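Local coordinates for beta-N-acetylhexosaminidase (Arthrobacter aurescens, PDB 3RCN), which probably hydrolyses terminal non-reducing N-acetyl-D-hexosamine residues from N-acetyl-beta-D-hexosaminides, as a member of glycoside hydrolase family 20, at residues Leu10-Trp15 against Val481-Pro486; Glu162-His167 against Arg236-Ile241; Val399-His404 against Gly451-Ile456; Ala430-Glu435 against Arg489-Phe494. All coordinates share one frame; numbering follows the deposited sequence.

Contact 1 (Leu10-Trp15 against Val481-Pro486)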
loop_
_atom_site.group_PDB
_atom_site.type_symbol
_atom_site.label_atom_id
_atom_site.label_comp_id
_atom_site.label_asym_id
_atom_site.label_seq_id
_atom_site.Cartn_x
_atom_site.Cartn_y
_atom_site.Cartn_z
ATOM N N LEU A 10 1.569 14.811 22.046
ATOM C CA LEU A 10 2.615 14.516 21.054
ATOM C C LEU A 10 3.498 13.300 21.336
ATOM O O LEU A 10 4.007 13.135 22.446
ATOM C CB LEU A 10 3.529 15.727 20.921
ATOM C CG LEU A 10 2.802 17.046 20.693
ATOM C CD1 LEU A 10 3.760 18.171 20.892
ATOM C CD2 LEU A 10 2.210 17.078 19.289
ATOM N N ILE A 11 3.691 12.455 20.327
ATOM C CA ILE A 11 4.747 11.454 20.389
ATOM C C ILE A 11 5.547 11.511 19.093
ATOM O O ILE A 11 4.963 11.533 18.009
ATOM C CB ILE A 11 4.134 10.042 20.489
ATOM C CG1 ILE A 11 3.504 9.813 21.859
ATOM C CG2 ILE A 11 5.158 8.974 20.210
ATOM C CD1 ILE A 11 2.739 8.522 21.947
ATOM N N PRO A 12 6.886 11.453 19.190
ATOM C CA PRO A 12 7.713 11.521 20.411
ATOM C C PRO A 12 7.518 12.844 21.158
ATOM O O PRO A 12 7.347 13.875 20.526
ATOM C CB PRO A 12 9.153 11.495 19.870
ATOM C CG PRO A 12 9.043 11.094 18.426
ATOM C CD PRO A 12 7.697 11.527 17.963
ATOM N N ALA A 13 7.569 12.819 22.484
ATOM C CA ALA A 13 7.463 14.044 23.277
ATOM C C ALA A 13 8.618 14.988 22.974
ATOM O O ALA A 13 9.770 14.574 23.003
ATOM C CB ALA A 13 7.448 13.706 24.760
ATOM N N PRO A 14 8.316 16.268 22.701
ATOM C CA PRO A 14 9.332 17.292 22.413
ATOM C C PRO A 14 10.140 17.613 23.664
ATOM O O PRO A 14 9.729 17.261 24.766
ATOM C CB PRO A 14 8.506 18.521 22.014
ATOM C CG PRO A 14 7.084 18.066 21.955
ATOM C CD PRO A 14 6.971 16.850 22.799
ATOM N N TRP A 15 11.280 18.272 23.507
ATOM C CA TRP A 15 12.122 18.551 24.663
ATOM C C TRP A 15 11.538 19.602 25.606
ATOM O O TRP A 15 11.563 19.411 26.822
ATOM C CB TRP A 15 13.557 18.858 24.244
ATOM C CG TRP A 15 14.334 17.602 23.996
ATOM C CD1 TRP A 15 14.055 16.634 23.070
ATOM C CD2 TRP A 15 15.509 17.163 24.689
ATOM N NE1 TRP A 15 14.988 15.627 23.143
ATOM C CE2 TRP A 15 15.891 15.929 24.126
ATOM C CE3 TRP A 15 16.277 17.698 25.726
ATOM C CZ2 TRP A 15 17.003 15.220 24.566
ATOM C CZ3 TRP A 15 17.388 16.993 26.162
ATOM C CH2 TRP A 15 17.739 15.767 25.584
ATOM N N VAL A 481 12.085 6.955 22.778
ATOM C CA VAL A 481 13.361 6.631 23.389
ATOM C C VAL A 481 14.508 7.224 22.564
ATOM O O VAL A 481 15.452 7.763 23.125
ATOM C CB VAL A 481 13.532 5.102 23.560
ATOM C CG1 VAL A 481 14.946 4.758 24.007
ATOM C CG2 VAL A 481 12.487 4.545 24.537
ATOM N N PHE A 482 14.408 7.157 21.237
ATOM C CA PHE A 482 15.459 7.686 20.357
ATOM C C PHE A 482 15.471 9.207 20.231
ATOM O O PHE A 482 16.534 9.807 20.087
ATOM C CB PHE A 482 15.355 7.104 18.944
ATOM C CG PHE A 482 15.557 5.621 18.878
ATOM C CD1 PHE A 482 15.788 4.887 20.026
ATOM C CD2 PHE A 482 15.513 4.960 17.655
ATOM C CE1 PHE A 482 15.975 3.513 19.960
ATOM C CE2 PHE A 482 15.692 3.592 17.579
ATOM C CZ PHE A 482 15.927 2.864 18.736
ATOM N N TRP A 483 14.289 9.804 20.124
ATOM C CA TRP A 483 14.160 11.255 20.014
ATOM C C TRP A 483 14.197 12.087 21.307
ATOM O O TRP A 483 14.971 13.043 21.422
ATOM C CB TRP A 483 12.894 11.615 19.213
ATOM C CG TRP A 483 12.773 13.074 19.006
ATOM C CD1 TRP A 483 12.267 13.987 19.883
ATOM C CD2 TRP A 483 13.222 13.813 17.869
ATOM N NE1 TRP A 483 12.345 15.250 19.348
ATOM C CE2 TRP A 483 12.932 15.170 18.112
ATOM C CE3 TRP A 483 13.840 13.460 16.669
ATOM C CZ2 TRP A 483 13.237 16.173 17.201
ATOM C CZ3 TRP A 483 14.145 14.455 15.764
ATOM C CH2 TRP A 483 13.843 15.798 16.034
ATOM N N SER A 484 13.388 11.699 22.289
ATOM C CA SER A 484 13.053 12.612 23.377
ATOM C C SER A 484 14.114 12.688 24.465
ATOM O O SER A 484 15.156 12.063 24.379
ATOM C CB SER A 484 11.713 12.243 24.031
ATOM O OG SER A 484 10.690 12.085 23.072
ATOM N N ASN A 485 13.799 13.466 25.493
ATOM C CA ASN A 485 14.615 13.634 26.681
ATOM C C ASN A 485 14.364 12.499 27.686
ATOM O O ASN A 485 13.232 12.288 28.138
ATOM C CB ASN A 485 14.305 15.011 27.293
ATOM C CG ASN A 485 15.094 15.303 28.562
ATOM O OD1 ASN A 485 15.991 14.555 28.950
ATOM N ND2 ASN A 485 14.768 16.415 29.207
ATOM N N PRO A 486 15.430 11.764 28.047
ATOM C CA PRO A 486 15.340 10.614 28.956
ATOM C C PRO A 486 14.916 10.980 30.378
ATOM O O PRO A 486 14.490 10.100 31.123
ATOM C CB PRO A 486 16.767 10.056 28.952
ATOM C CG PRO A 486 17.620 11.200 28.553
ATOM C CD PRO A 486 16.815 12.006 27.600
HETATM O O HOH W 1 10.808 14.714 26.696
#
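Pro12, which follows a cis peptide bond, lays its ring against Trp483 at the end of helix 474-483, where the N-terminal alpha/beta domain of this family 20 enzyme meets its catalytic barrel. Pro12 CB comes to 3.8 Å from Trp483 CB, the two side chains crossing at a slant. The indole of Trp483 continues past the proline to Asp134, whose OD1 accepts from Trp483 NE1 and also from the backbone N of Trp15, so one carboxylate oxygen ties both segments together.

At Ala13 the contact turns polar. Ser484 is the first residue beyond the helix, and its OG, set beside its own backbone N (chi1 -51°), donates to Ala13 O at 2.7 Å, in the carbonyl plane and on a lone pair. Ala13 N is held in turn by Glu480 of the same helix.

Trp15 covers the turn that follows the helix. Its NE1 donates to Trp483 O at 3.1 Å in an almost straight bond (177°), with the oxygen in the indole plane. That bond, with Asn485 over one face, would restrict rotation of the ring, and it occupies a carbonyl at the helix end. The Asn485 amide plane is only 10° from the ring plane, and its OD1 accepts from Ala487 N. Asn485 CB sits over the middle of the six-membered ring of Trp15, 3.5 Å from its centroid.

Contact 2 (Glu162-His167 against Arg236-Ile241); sequences EVMAMH and RHITVI
Bends at the second torsion of both Glu162 and Arg236 bring their charged groups together. In Glu162, CG runs anti to the backbone N and CD then turns off at chi2 81°; in Arg236, CG lies beside the backbone N, anti to the carbonyl carbon, and the chain bends at chi2 (141°). The result is a salt bridge of two unequal bonds. Arg236 NE donates to Glu162 OE2 at 2.9 Å, while NH2 reaches OE1 in a weak bond of 3.3 Å. The two planes are turned 49° apart: OE2 lies close to the guanidinium plane, yet NE meets that oxygen from above the carboxylate plane. NH1 is taken by the carbonyl of Phe232, whose ring also makes a cation-pi contact with the arginine, so the group is held through NE and NH1, with NH2 adding a weak bond.

Behind the charges the packing is apolar. Ala165 CB meets Arg236 CB at 3.6 Å and Ile238 CD1 at 3.9 Å, and the CE methyl of Met164, a selenomethionine, lies 4.1 Å from Ile238 CG2. An alanine in place of Arg236 would keep the CB contact with Ala165 but would probably leave the Glu162 carboxylate without its main charged mate and the Phe232 carbonyl without its NH1 donor.

His237, with positive phi, is the C-prime residue of the Schellman motif that ends helix 223-235, and Ile238 leads from it into strand 239-243. Helix 154-166 thus packs on the turn entering a neighbouring parallel strand, with Met164 and Ile238 both against Leu172 of strand 171-178, an arrangement typical of the alpha/beta barrel.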
loop_
_atom_site.group_PDB
_atom_site.type_symbol
_atom_site.label_atom_id
_atom_site.label_comp_id
_atom_site.label_asym_id
_atom_site.label_seq_id
_atom_site.Cartn_x
_atom_site.Cartn_y
_atom_site.Cartn_z
ATOM N N GLU A 162 6.705 6.456 5.232
ATOM C CA GLU A 162 5.919 7.626 5.609
ATOM C C GLU A 162 5.587 7.610 7.102
ATOM O O GLU A 162 5.661 8.640 7.793
ATOM C CB GLU A 162 4.637 7.674 4.774
ATOM C CG GLU A 162 3.806 8.923 4.987
ATOM C CD GLU A 162 4.310 10.126 4.196
ATOM O OE1 GLU A 162 3.808 10.317 3.064
ATOM O OE2 GLU A 162 5.185 10.882 4.704
ATOM N N VAL A 163 5.218 6.432 7.600
ATOM C CA VAL A 163 4.956 6.257 9.025
ATOM C C VAL A 163 6.228 6.452 9.860
ATOM O O VAL A 163 6.165 6.973 10.975
ATOM C CB VAL A 163 4.328 4.884 9.324
ATOM C CG1 VAL A 163 4.163 4.689 10.809
ATOM C CG2 VAL A 163 2.973 4.753 8.614
HETATM N N MSE A 164 7.376 6.041 9.321
HETATM C CA MSE A 164 8.660 6.270 10.001
HETATM C C MSE A 164 8.963 7.754 10.188
HETATM O O MSE A 164 9.373 8.183 11.263
HETATM C CB MSE A 164 9.827 5.657 9.225
HETATM C CG MSE A 164 9.968 4.157 9.302
HETATM SE SE MSE A 164 11.524 3.601 8.241
HETATM C CE MSE A 164 12.994 4.499 9.141
ATOM N N ALA A 165 8.791 8.530 9.123
ATOM C CA ALA A 165 9.131 9.941 9.170
ATOM C C ALA A 165 8.227 10.666 10.170
ATOM O O ALA A 165 8.614 11.677 10.770
ATOM C CB ALA A 165 9.015 10.559 7.780
HETATM N N MSE A 166 7.019 10.141 10.341
HETATM C CA MSE A 166 6.053 10.742 11.252
HETATM C C MSE A 166 6.505 10.564 12.697
HETATM O O MSE A 166 6.138 11.337 13.577
HETATM C CB MSE A 166 4.660 10.139 11.035
HETATM C CG MSE A 166 3.569 10.761 11.900
HETATM SE SE MSE A 166 3.275 9.810 13.585
HETATM C CE MSE A 166 1.813 8.591 12.980
ATOM N N HIS A 167 7.307 9.535 12.929
ATOM C CA HIS A 167 7.902 9.303 14.245
ATOM C C HIS A 167 9.306 9.915 14.392
ATOM O O HIS A 167 9.961 9.745 15.421
ATOM C CB HIS A 167 7.912 7.815 14.571
ATOM C CG HIS A 167 6.547 7.243 14.782
ATOM N ND1 HIS A 167 5.778 6.754 13.750
ATOM C CD2 HIS A 167 5.808 7.107 15.907
ATOM C CE1 HIS A 167 4.625 6.321 14.233
ATOM N NE2 HIS A 167 4.620 6.524 15.537
ATOM N N ARG A 236 11.793 12.771 2.922
ATOM C CA ARG A 236 11.470 12.670 4.349
ATOM C C ARG A 236 12.680 12.622 5.308
ATOM O O ARG A 236 12.532 12.258 6.483
ATOM C CB ARG A 236 10.471 11.536 4.596
ATOM C CG ARG A 236 9.084 11.821 3.999
ATOM C CD ARG A 236 8.483 10.563 3.391
ATOM N NE ARG A 236 7.247 10.832 2.666
ATOM C CZ ARG A 236 7.178 11.245 1.402
ATOM N NH1 ARG A 236 8.278 11.460 0.696
ATOM N NH2 ARG A 236 5.995 11.445 0.842
ATOM N N HIS A 237 13.884 12.845 4.775
ATOM C CA HIS A 237 15.089 12.944 5.607
ATOM C C HIS A 237 15.407 11.633 6.303
ATOM O O HIS A 237 15.842 11.587 7.452
ATOM C CB HIS A 237 14.999 14.114 6.595
ATOM C CG HIS A 237 15.006 15.441 5.914
ATOM N ND1 HIS A 237 16.170 16.055 5.499
ATOM C CD2 HIS A 237 13.993 16.242 5.505
ATOM C CE1 HIS A 237 15.872 17.189 4.894
ATOM N NE2 HIS A 237 14.558 17.328 4.888
ATOM N N ILE A 238 15.177 10.561 5.571
ATOM C CA ILE A 238 15.554 9.248 6.023
ATOM C C ILE A 238 16.691 8.755 5.130
ATOM O O ILE A 238 16.619 8.847 3.896
ATOM C CB ILE A 238 14.343 8.310 5.987
ATOM C CG1 ILE A 238 13.279 8.822 6.965
ATOM C CG2 ILE A 238 14.748 6.889 6.303
ATOM C CD1 ILE A 238 11.902 8.222 6.755
ATOM N N THR A 239 17.754 8.270 5.764
ATOM C CA THR A 239 18.885 7.705 5.052
ATOM C C THR A 239 18.584 6.220 4.864
ATOM O O THR A 239 18.142 5.554 5.804
ATOM C CB THR A 239 20.192 7.926 5.845
ATOM O OG1 THR A 239 20.506 9.324 5.864
ATOM C CG2 THR A 239 21.363 7.155 5.226
ATOM N N VAL A 240 18.767 5.716 3.647
ATOM C CA VAL A 240 18.549 4.295 3.391
ATOM C C VAL A 240 19.885 3.551 3.294
ATOM O O VAL A 240 20.633 3.715 2.325
ATOM C CB VAL A 240 17.761 4.056 2.091
ATOM C CG1 VAL A 240 17.630 2.570 1.830
ATOM C CG2 VAL A 240 16.369 4.696 2.168
ATOM N N ILE A 241 20.170 2.726 4.296
ATOM C CA ILE A 241 21.372 1.904 4.296
ATOM C C ILE A 241 21.052 0.507 3.768
ATOM O O ILE A 241 20.356 -0.267 4.419
ATOM C CB ILE A 241 21.932 1.782 5.712
ATOM C CG1 ILE A 241 22.498 3.127 6.175
ATOM C CG2 ILE A 241 22.974 0.667 5.783
ATOM C CD1 ILE A 241 22.732 3.194 7.684
#

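Contact 3 (Val399-His404 against Gly451-Ile456); sequences VMCPEH and GAQANI
Met400 is gripped by the neighbouring strand through both its backbone polar groups. Its N donates to Gly451 O at 2.9 Å and its O accepts from Gln453 N, also at 2.9 Å, the pattern of a parallel bridge with Ala452, whose CA is 4.4 Å from Met400 CA. This is the tight part of the contact.

Cys401 still packs closely, its CB 3.1 Å from Gln453 O. Its SG, between its own backbone N and carbonyl carbon (chi1 43°), comes no nearer than 3.8 Å to Asn455 ND2, a loose approach, and from Pro402 the chain leads away from strand 449-456. On this same side Gln453 NE2 donates to Asn455 OD1 at 2.8 Å, in the carbonyl plane and on a lone pair, and Tyr140 OH bonds to Gln453 OE1, so the glutamine amide is held at both its polar atoms. A leucine in place of Asn455 would probably leave Gln453 NE2 without this acceptor and the amide less firmly fixed.

Strands 397-400 and 449-456 are neighbours in the parallel barrel of the catalytic domain. Asn455 touches Trp365 and Tyr407, and its side chain lies about 10 Å from that of Glu316, the predicted proton donor, consistent with a place near the barrel's active site.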
loop_
_atom_site.group_PDB
_atom_site.type_symbol
_atom_site.label_atom_id
_atom_site.label_comp_id
_atom_site.label_asym_id
_atom_site.label_seq_id
_atom_site.Cartn_x
_atom_site.Cartn_y
_atom_site.Cartn_z
ATOM N N VAL A 399 26.093 1.582 16.791
ATOM C CA VAL A 399 24.671 1.810 16.995
ATOM C C VAL A 399 24.125 0.584 17.722
ATOM O O VAL A 399 24.446 -0.549 17.358
ATOM C CB VAL A 399 23.928 2.020 15.667
ATOM C CG1 VAL A 399 24.472 3.235 14.957
ATOM C CG2 VAL A 399 24.076 0.813 14.784
HETATM N N MSE A 400 23.336 0.800 18.772
HETATM C CA MSE A 400 22.817 -0.319 19.556
HETATM C C MSE A 400 21.499 -0.873 19.004
HETATM O O MSE A 400 20.553 -0.133 18.718
HETATM C CB MSE A 400 22.626 0.075 21.018
HETATM C CG MSE A 400 23.879 0.575 21.686
HETATM SE SE MSE A 400 25.214 -0.832 21.894
HETATM C CE MSE A 400 24.080 -2.111 22.862
ATOM N N CYS A 401 21.472 -2.186 18.828
ATOM C CA CYS A 401 20.251 -2.908 18.560
ATOM C C CYS A 401 20.300 -4.249 19.267
ATOM O O CYS A 401 20.444 -5.289 18.628
ATOM C CB CYS A 401 20.043 -3.090 17.056
ATOM S SG CYS A 401 21.511 -3.546 16.128
ATOM N N PRO A 402 20.195 -4.232 20.598
ATOM C CA PRO A 402 20.290 -5.473 21.377
ATOM C C PRO A 402 19.192 -6.454 20.980
ATOM O O PRO A 402 18.038 -6.058 20.882
ATOM C CB PRO A 402 20.080 -5.006 22.820
ATOM C CG PRO A 402 20.344 -3.537 22.805
ATOM C CD PRO A 402 19.972 -3.049 21.443
ATOM N N GLU A 403 19.558 -7.713 20.758
ATOM C CA GLU A 403 18.607 -8.752 20.392
ATOM C C GLU A 403 17.545 -8.989 21.463
ATOM O O GLU A 403 16.454 -9.440 21.162
ATOM C CB GLU A 403 19.337 -10.067 20.103
ATOM C CG GLU A 403 18.409 -11.234 19.740
ATOM C CD GLU A 403 19.112 -12.595 19.763
ATOM O OE1 GLU A 403 20.265 -12.686 20.249
ATOM O OE2 GLU A 403 18.500 -13.580 19.297
ATOM N N HIS A 404 17.870 -8.725 22.721
ATOM C CA HIS A 404 16.915 -9.001 23.788
ATOM C C HIS A 404 16.079 -7.782 24.172
ATOM O O HIS A 404 15.313 -7.820 25.139
ATOM C CB HIS A 404 17.590 -9.638 25.003
ATOM C CG HIS A 404 18.714 -8.831 25.564
ATOM N ND1 HIS A 404 19.911 -8.660 24.901
ATOM C CD2 HIS A 404 18.831 -8.158 26.733
ATOM C CE1 HIS A 404 20.715 -7.911 25.635
ATOM N NE2 HIS A 404 20.084 -7.593 26.753
ATOM N N GLY A 451 23.824 6.149 17.909
ATOM C CA GLY A 451 22.416 5.968 18.209
ATOM C C GLY A 451 21.995 4.509 18.336
ATOM O O GLY A 451 22.794 3.627 18.694
ATOM N N ALA A 452 20.716 4.272 18.065
ATOM C CA ALA A 452 20.123 2.946 18.211
ATOM C C ALA A 452 19.233 2.584 17.023
ATOM O O ALA A 452 18.951 3.421 16.165
ATOM C CB ALA A 452 19.345 2.835 19.530
ATOM N N GLN A 453 18.841 1.317 16.950
ATOM C CA GLN A 453 18.024 0.847 15.850
ATOM C C GLN A 453 17.140 -0.330 16.274
ATOM O O GLN A 453 17.563 -1.187 17.047
ATOM C CB GLN A 453 18.957 0.476 14.703
ATOM C CG GLN A 453 18.381 -0.337 13.592
ATOM C CD GLN A 453 19.461 -0.710 12.594
ATOM O OE1 GLN A 453 20.142 0.164 12.055
ATOM N NE2 GLN A 453 19.648 -2.008 12.363
ATOM N N ALA A 454 15.915 -0.371 15.765
ATOM C CA ALA A 454 15.040 -1.511 16.000
ATOM C C ALA A 454 14.998 -2.376 14.738
ATOM O O ALA A 454 14.918 -1.856 13.624
ATOM C CB ALA A 454 13.640 -1.043 16.377
ATOM N N ASN A 455 15.067 -3.692 14.918
ATOM C CA ASN A 455 15.098 -4.619 13.787
ATOM C C ASN A 455 13.822 -5.447 13.675
ATOM O O ASN A 455 13.355 -6.017 14.660
ATOM C CB ASN A 455 16.311 -5.556 13.878
ATOM C CG ASN A 455 17.634 -4.806 13.827
ATOM O OD1 ASN A 455 17.692 -3.676 13.360
ATOM N ND2 ASN A 455 18.701 -5.439 14.301
ATOM N N ILE A 456 13.259 -5.498 12.473
ATOM C CA ILE A 456 12.101 -6.335 12.209
ATOM C C ILE A 456 12.468 -7.446 11.216
ATOM O O ILE A 456 12.539 -7.215 10.003
ATOM C CB ILE A 456 10.995 -5.449 11.594
ATOM C CG1 ILE A 456 10.857 -4.156 12.412
ATOM C CG2 ILE A 456 9.673 -6.197 11.481
ATOM C CD1 ILE A 456 10.038 -3.084 11.727
#

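Contact 4 (Ala430-Glu435 against Arg489-Phe494); sequences AVYEFE and RDYDEF
Tyr432 closes helix 428-432 and Tyr491 opens helix 491-508, their CA atoms 7.0 Å apart. Asp490 is the N-cap of the second helix: its carboxylate accepts weak bonds from Asp492 N and Glu493 N, and its carbonyl takes Phe494 N in the first turn.

The Tyr432 side chain, with CG anti to the backbone N (chi1 -178°), enters between residues of the other segment and is covered on both faces. On one lies Phe494 in an offset stack, centroids 4.3 Å apart and planes at 25°, with Phe494 CB also over the tyrosine face. On the opposite face Arg489 CD makes a CH-pi contact, 3.7 Å from the ring centroid. The CD2 rim atom of Tyr432 meets Tyr491 CD1 at 4.1 Å, near the plane of the Tyr491 ring.

The guanidinium of Arg489 continues past the ring to a water in its plane. That water accepts from NH2 and donates to Tyr432 O at 2.9 Å and to Phe434 O at 3.0 Å, joining the segments without a direct hydrogen bond. Glu435 OE2, 4.2 Å from Arg489 NH2, is too distant for a salt bridge, though its charge would probably still attract the arginine.

Helix 474-483 completes the surroundings: Tyr432 OH is hydrogen-bonded to Glu480, and both Tyr432 and Phe494 rest on Ala477, so three helical elements meet around the tyrosine ring.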
loop_
_atom_site.group_PDB
_atom_site.type_symbol
_atom_site.label_atom_id
_atom_site.label_comp_id
_atom_site.label_asym_id
_atom_site.label_seq_id
_atom_site.Cartn_x
_atom_site.Cartn_y
_atom_site.Cartn_z
ATOM N N ALA A 430 8.592 -2.582 28.460
ATOM C CA ALA A 430 9.995 -2.967 28.498
ATOM C C ALA A 430 10.804 -2.155 27.486
ATOM O O ALA A 430 11.845 -1.594 27.804
ATOM C CB ALA A 430 10.142 -4.460 28.236
ATOM N N VAL A 431 10.297 -2.095 26.264
ATOM C CA VAL A 431 10.939 -1.385 25.175
ATOM C C VAL A 431 11.003 0.121 25.445
ATOM O O VAL A 431 11.905 0.807 24.962
ATOM C CB VAL A 431 10.172 -1.664 23.856
ATOM C CG1 VAL A 431 10.067 -0.421 22.991
ATOM C CG2 VAL A 431 10.805 -2.817 23.108
ATOM N N TYR A 432 10.039 0.638 26.207
ATOM C CA TYR A 432 9.985 2.072 26.468
ATOM C C TYR A 432 10.984 2.459 27.530
ATOM O O TYR A 432 11.405 3.613 27.614
ATOM C CB TYR A 432 8.599 2.501 26.925
ATOM C CG TYR A 432 8.466 4.000 27.160
ATOM C CD1 TYR A 432 8.487 4.895 26.090
ATOM C CD2 TYR A 432 8.293 4.520 28.445
ATOM C CE1 TYR A 432 8.354 6.266 26.292
ATOM C CE2 TYR A 432 8.165 5.889 28.658
ATOM C CZ TYR A 432 8.192 6.753 27.575
ATOM O OH TYR A 432 8.066 8.107 27.766
ATOM N N GLU A 433 11.344 1.489 28.351
ATOM C CA GLU A 433 12.284 1.708 29.436
ATOM C C GLU A 433 13.736 1.344 29.074
ATOM O O GLU A 433 14.621 1.442 29.903
ATOM C CB GLU A 433 11.785 0.999 30.688
ATOM C CG GLU A 433 10.441 1.580 31.167
ATOM C CD GLU A 433 9.958 0.977 32.477
ATOM O OE1 GLU A 433 10.556 -0.033 32.935
ATOM O OE2 GLU A 433 8.980 1.519 33.045
ATOM N N PHE A 434 13.969 0.954 27.823
ATOM C CA PHE A 434 15.298 0.609 27.313
ATOM C C PHE A 434 16.342 1.734 27.300
ATOM O O PHE A 434 16.013 2.897 27.074
ATOM C CB PHE A 434 15.175 0.053 25.893
ATOM C CG PHE A 434 16.463 0.112 25.105
ATOM C CD1 PHE A 434 17.376 -0.937 25.152
ATOM C CD2 PHE A 434 16.758 1.221 24.309
ATOM C CE1 PHE A 434 18.563 -0.878 24.421
ATOM C CE2 PHE A 434 17.952 1.294 23.579
ATOM C CZ PHE A 434 18.846 0.247 23.631
ATOM N N GLU A 435 17.610 1.364 27.494
ATOM C CA GLU A 435 18.737 2.303 27.366
ATOM C C GLU A 435 19.952 1.696 26.646
ATOM O O GLU A 435 20.197 0.495 26.730
ATOM C CB GLU A 435 19.162 2.826 28.737
ATOM C CG GLU A 435 18.160 3.759 29.403
ATOM C CD GLU A 435 18.446 5.230 29.134
ATOM O OE1 GLU A 435 19.591 5.674 29.391
ATOM O OE2 GLU A 435 17.518 5.938 28.670
ATOM N N ARG A 489 10.931 10.601 31.476
ATOM C CA ARG A 489 10.391 9.295 31.096
ATOM C C ARG A 489 9.600 8.597 32.204
ATOM O O ARG A 489 10.150 8.255 33.252
ATOM C CB ARG A 489 11.512 8.376 30.608
ATOM C CG ARG A 489 11.059 6.968 30.252
ATOM C CD ARG A 489 11.521 6.580 28.855
ATOM N NE ARG A 489 11.625 7.747 27.988
ATOM C CZ ARG A 489 12.717 8.064 27.302
ATOM N NH1 ARG A 489 12.727 9.154 26.546
ATOM N NH2 ARG A 489 13.800 7.294 27.366
ATOM N N ASP A 490 8.303 8.417 31.955
ATOM C CA ASP A 490 7.414 7.609 32.791
ATOM C C ASP A 490 6.455 6.823 31.886
ATOM O O ASP A 490 5.761 7.406 31.048
ATOM C CB ASP A 490 6.634 8.504 33.763
ATOM C CG ASP A 490 5.457 7.788 34.421
ATOM O OD1 ASP A 490 5.592 6.597 34.786
ATOM O OD2 ASP A 490 4.392 8.425 34.589
ATOM N N TYR A 491 6.392 5.509 32.070
ATOM C CA TYR A 491 5.574 4.672 31.196
ATOM C C TYR A 491 4.086 4.972 31.299
ATOM O O TYR A 491 3.400 5.039 30.280
ATOM C CB TYR A 491 5.821 3.182 31.457
ATOM C CG TYR A 491 4.931 2.269 30.647
ATOM C CD1 TYR A 491 5.047 2.202 29.263
ATOM C CD2 TYR A 491 3.974 1.476 31.261
ATOM C CE1 TYR A 491 4.240 1.369 28.518
ATOM C CE2 TYR A 491 3.162 0.637 30.527
ATOM C CZ TYR A 491 3.299 0.584 29.154
ATOM O OH TYR A 491 2.485 -0.251 28.414
ATOM N N ASP A 492 3.590 5.140 32.524
ATOM C CA ASP A 492 2.163 5.359 32.754
ATOM C C ASP A 492 1.702 6.638 32.079
ATOM O O ASP A 492 0.598 6.709 31.542
ATOM C CB ASP A 492 1.842 5.413 34.247
ATOM C CG ASP A 492 2.039 4.078 34.933
ATOM O OD1 ASP A 492 1.800 3.030 34.292
ATOM O OD2 ASP A 492 2.443 4.078 36.117
ATOM N N GLU A 493 2.561 7.647 32.111
ATOM C CA GLU A 493 2.268 8.916 31.467
ATOM C C GLU A 493 2.220 8.727 29.954
ATOM O O GLU A 493 1.292 9.195 29.291
ATOM C CB GLU A 493 3.323 9.953 31.854
ATOM C CG GLU A 493 2.987 11.372 31.445
ATOM C CD GLU A 493 3.313 11.664 29.988
ATOM O OE1 GLU A 493 4.442 11.324 29.548
ATOM O OE2 GLU A 493 2.437 12.236 29.293
ATOM N N PHE A 494 3.228 8.035 29.425
ATOM C CA PHE A 494 3.311 7.707 28.003
ATOM C C PHE A 494 2.040 7.033 27.487
ATOM O O PHE A 494 1.570 7.352 26.397
ATOM C CB PHE A 494 4.519 6.801 27.744
ATOM C CG PHE A 494 4.648 6.345 26.312
ATOM C CD1 PHE A 494 5.164 7.191 25.343
ATOM C CD2 PHE A 494 4.262 5.065 25.940
ATOM C CE1 PHE A 494 5.281 6.775 24.023
ATOM C CE2 PHE A 494 4.375 4.637 24.619
ATOM C CZ PHE A 494 4.887 5.493 23.660
HETATM O O HOH W 2 14.016 4.824 28.187
HETATM O O HOH W 3 7.132 10.177 29.661
#

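In the fold
Contacts 2 and 3 are buried and reach the same barrel sheet, one from its helical layer and the other between two of its strands, about 16 Å apart centre to centre. Contacts 1 and 4 lie farther out, are only partly buried, and share the surroundings of helix 474-483: Val481 packs on the backbone of Tyr432, and Ile11 on Phe494. Main-chain bonds dominate contact 3 and an ion pair beside aliphatic packing contact 2, whereas contacts 1 and 4 rest on aromatic rings, with direct hydrogen bonds in contact 1 and a bridging water in contact 4. Phe482 against Ala452 joins contact 1 to contact 3, Pro12 against the His167 carbonyl joins it to contact 2, and Pro402 on Phe434 links contacts 3 and 4.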